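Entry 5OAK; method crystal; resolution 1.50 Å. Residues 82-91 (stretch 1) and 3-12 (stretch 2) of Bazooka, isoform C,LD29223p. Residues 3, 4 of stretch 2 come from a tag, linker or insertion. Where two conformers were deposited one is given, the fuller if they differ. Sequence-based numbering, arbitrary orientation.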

# COMPACT_ATOMS: atom_id res chain seq x y z
N SER A 82 7.59 -2.49 12.18
CA SER A 82 7.46 -1.16 12.79
C SER A 82 7.22 -0.04 11.78
O SER A 82 6.81 1.05 12.14
CB SER A 82 8.71 -0.84 13.61
OG SER A 82 9.82 -0.74 12.74
N GLU A 83 7.48 -0.30 10.50
CA GLU A 83 7.25 0.69 9.47
C GLU A 83 7.11 0.01 8.14
O GLU A 83 7.53 -1.12 7.95
CB GLU A 83 8.37 1.70 9.42
CG GLU A 83 9.65 1.06 9.07
CD GLU A 83 10.83 1.92 9.35
OE1 GLU A 83 11.81 1.76 8.62
OE2 GLU A 83 10.75 2.72 10.31
N LEU A 84 6.49 0.73 7.21
CA LEU A 84 6.28 0.26 5.85
C LEU A 84 7.07 1.13 4.90
O LEU A 84 6.85 2.35 4.86
CB LEU A 84 4.80 0.34 5.45
CG LEU A 84 3.75 -0.27 6.39
CD1 LEU A 84 2.38 -0.10 5.77
CD2 LEU A 84 4.04 -1.71 6.62
N ARG A 85 7.92 0.52 4.13
CA ARG A 85 8.65 1.20 3.06
C ARG A 85 7.88 0.90 1.78
O ARG A 85 7.83 -0.26 1.35
CB ARG A 85 10.10 0.70 2.99
CG ARG A 85 10.85 1.08 4.28
CD ARG A 85 12.15 0.34 4.48
NE ARG A 85 12.02 -1.12 4.44
CZ ARG A 85 11.53 -1.88 5.42
NH1 ARG A 85 11.06 -1.34 6.57
NH2 ARG A 85 11.49 -3.20 5.23
N VAL A 86 7.27 1.91 1.19
CA VAL A 86 6.30 1.69 0.11
C VAL A 86 6.76 2.39 -1.13
O VAL A 86 7.00 3.61 -1.11
CB VAL A 86 4.93 2.26 0.57
CG1 VAL A 86 3.85 2.00 -0.46
CG2 VAL A 86 4.54 1.65 1.92
N ARG A 87 6.94 1.66 -2.22
CA ARG A 87 7.39 2.30 -3.45
C ARG A 87 6.19 2.59 -4.33
O ARG A 87 5.38 1.67 -4.58
CB ARG A 87 8.39 1.40 -4.21
CG ARG A 87 8.93 2.11 -5.43
CD ARG A 87 10.20 1.37 -5.97
NE ARG A 87 9.92 -0.01 -6.33
CZ ARG A 87 9.46 -0.44 -7.51
NH1 ARG A 87 9.20 0.43 -8.49
NH2 ARG A 87 9.24 -1.78 -7.70
N VAL A 88 6.02 3.86 -4.75
CA VAL A 88 4.84 4.23 -5.52
C VAL A 88 5.20 4.91 -6.86
O VAL A 88 6.23 5.56 -6.98
CB VAL A 88 3.88 5.19 -4.72
CG1 VAL A 88 3.46 4.55 -3.40
CG2 VAL A 88 4.51 6.55 -4.48
N LEU A 89 4.30 4.77 -7.84
CA LEU A 89 4.26 5.68 -8.98
C LEU A 89 3.14 6.66 -8.75
O LEU A 89 2.01 6.24 -8.47
CB LEU A 89 3.98 4.91 -10.28
CG LEU A 89 5.12 4.15 -10.89
CD1 LEU A 89 4.65 3.42 -12.17
CD2 LEU A 89 6.29 5.11 -11.19
N ARG A 90 3.42 7.95 -8.91
CA ARG A 90 2.38 8.96 -8.67
C ARG A 90 1.37 8.95 -9.82
O ARG A 90 1.73 8.65 -10.94
CB ARG A 90 3.02 10.33 -8.56
CG ARG A 90 4.00 10.47 -7.41
CD ARG A 90 3.33 10.24 -6.09
NE ARG A 90 4.17 10.71 -4.99
CZ ARG A 90 3.78 10.69 -3.73
NH1 ARG A 90 2.59 10.16 -3.45
NH2 ARG A 90 4.57 11.15 -2.74
N GLY A 91 0.11 9.32 -9.53
CA GLY A 91 -0.94 9.35 -10.53
C GLY A 91 -0.84 10.47 -11.55
O GLY A 91 0.02 11.33 -11.42
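Stretch 2 3-12: MGDGEMLLII

Antiparallel pairing of two β-strands fixes the backbone first and leaves the side chains to fill the two faces that result, and Bazooka offers a compact example. Strand 7-12 runs against strand 83-89 with an angle of 149° between their N-to-C directions, the departure from 180° being the usual twist of a sheet. Both strands keep extended torsions throughout; just before strand 7-12, Gly-4 (from the tag) and Gly-6 adopt positive phi.

The register pairs Ile-12 with Glu-83 and descends to Glu-7 beside Val-88. Three pairs carry reciprocal hydrogen bonds. Leu-84 N donates to Ile-11 O at 2.8 Å and Ile-11 N returns to Leu-84 O at 2.9 Å; Val-86 N reaches Leu-9 O at 2.9 Å, with Leu-9 N to Val-86 O at 2.8 Å; Val-88 N to Glu-7 O and Glu-7 N to Val-88 O are both 2.9 Å. The intervening pairs draw closer, the CA atoms of Arg-87 and Met-8 being 4.4 Å apart. Just before the strand, Gly-6 still lies close: its CA makes a CA-H...O contact with Val-88 O at 3.2 Å, and a CB there would lie 2.2 Å from that same oxygen, so the absence of a side chain permits the approach.

Alternation then sorts the residues. On one face lie Leu-84, Val-86, Val-88, Leu-9 and Ile-11, all buried. Leu-9 is m,t and brings CD1 to 3.8 Å from Val-88 CG2, while Ile-11, also m,t, extends its CD1 to 4.2 Å from Val-86 CG2; each thus reaches diagonally beyond its own partner. Glu-7 shares this face but ends in charge. With chi1 m and chi2 t, its carboxylate meets Arg-90, whose m,m,t conformation brings the guanidinium edge round to it: Arg-90 NE to Glu-7 OE2 is a 2.7 Å salt bridge, supplemented by a weak hydrogen bond from Arg-90 NH2 to Glu-7 OE1 at 3.4 Å.

The other face is more open. Arg-87, t,t,p, carries its end toward the loop that precedes strand 7-12, where NH1 donates to the carbonyl Asp-5 O at 2.9 Å, near the guanidinium plane; its NE and NH2 are bound elsewhere in the structure. Met-8, t,p,p, folds its thioether over the paired strand, SD lying 4.0 Å from Arg-87 CB and 4.1 Å from Arg-85 CB. Leu-10, t,p, likewise leans across, placing CD1 3.5 Å from Glu-83 CD, whereas the end of Arg-85 leads away.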

# COMPACT_ATOMS: atom_id res chain seq x y z
N MET A 3 16.15 4.37 -12.74
CA MET A 3 15.33 5.44 -13.29
C MET A 3 13.97 4.88 -13.60
O MET A 3 13.82 3.76 -14.09
CB MET A 3 15.94 6.09 -14.55
CG MET A 3 17.33 6.58 -14.32
SD MET A 3 17.97 7.36 -15.79
CE MET A 3 16.76 8.67 -15.87
N GLY A 4 12.96 5.68 -13.33
CA GLY A 4 11.61 5.23 -13.62
C GLY A 4 10.99 4.35 -12.55
O GLY A 4 9.89 3.85 -12.76
N ASP A 5 11.65 4.15 -11.42
CA ASP A 5 11.05 3.21 -10.45
C ASP A 5 10.18 3.88 -9.40
O ASP A 5 9.74 3.25 -8.45
CB ASP A 5 12.13 2.33 -9.77
CG ASP A 5 13.06 3.11 -8.87
OD1 ASP A 5 12.91 4.34 -8.72
OD2 ASP A 5 13.97 2.45 -8.30
N GLY A 6 9.89 5.15 -9.58
CA GLY A 6 8.97 5.79 -8.64
C GLY A 6 9.65 6.32 -7.41
O GLY A 6 10.85 6.64 -7.44
N GLU A 7 8.88 6.48 -6.34
CA GLU A 7 9.36 7.16 -5.14
C GLU A 7 9.22 6.23 -3.97
O GLU A 7 8.21 5.55 -3.86
CB GLU A 7 8.54 8.44 -4.80
CG GLU A 7 8.11 9.37 -5.92
CD GLU A 7 7.45 10.60 -5.31
OE1 GLU A 7 7.72 10.85 -4.11
OE2 GLU A 7 6.66 11.27 -5.98
N MET A 8 10.21 6.19 -3.10
CA MET A 8 10.08 5.37 -1.90
C MET A 8 9.59 6.24 -0.74
O MET A 8 10.16 7.28 -0.40
CB MET A 8 11.41 4.68 -1.56
CG MET A 8 11.31 3.68 -0.39
SD MET A 8 10.42 2.15 -0.82
CE MET A 8 11.66 1.28 -1.81
N LEU A 9 8.48 5.79 -0.16
CA LEU A 9 7.84 6.46 0.96
C LEU A 9 8.02 5.64 2.23
O LEU A 9 8.22 4.42 2.18
CB LEU A 9 6.33 6.63 0.71
CG LEU A 9 5.99 7.31 -0.62
CD1 LEU A 9 4.46 7.47 -0.77
CD2 LEU A 9 6.71 8.65 -0.77
N LEU A 10 7.90 6.32 3.36
CA LEU A 10 8.01 5.64 4.65
C LEU A 10 6.75 5.95 5.44
O LEU A 10 6.41 7.14 5.63
CB LEU A 10 9.22 6.14 5.41
CG LEU A 10 9.40 5.59 6.81
CD1 LEU A 10 9.65 4.09 6.81
CD2 LEU A 10 10.52 6.30 7.50
N ILE A 11 6.04 4.91 5.85
CA ILE A 11 4.87 5.08 6.72
C ILE A 11 5.19 4.44 8.06
O ILE A 11 5.53 3.25 8.10
CB ILE A 11 3.60 4.40 6.12
CG1 ILE A 11 3.27 5.00 4.78
CG2 ILE A 11 2.38 4.58 7.03
CD1 ILE A 11 2.13 4.22 4.15
N ILE A 12 5.04 5.16 9.16
CA ILE A 12 5.28 4.56 10.46
C ILE A 12 4.04 3.70 10.83
O ILE A 12 2.90 4.15 10.67
CB ILE A 12 5.52 5.65 11.52
CG1 ILE A 12 6.69 6.56 11.07
CG2 ILE A 12 5.79 5.06 12.91
CD1 ILE A 12 7.96 5.82 10.69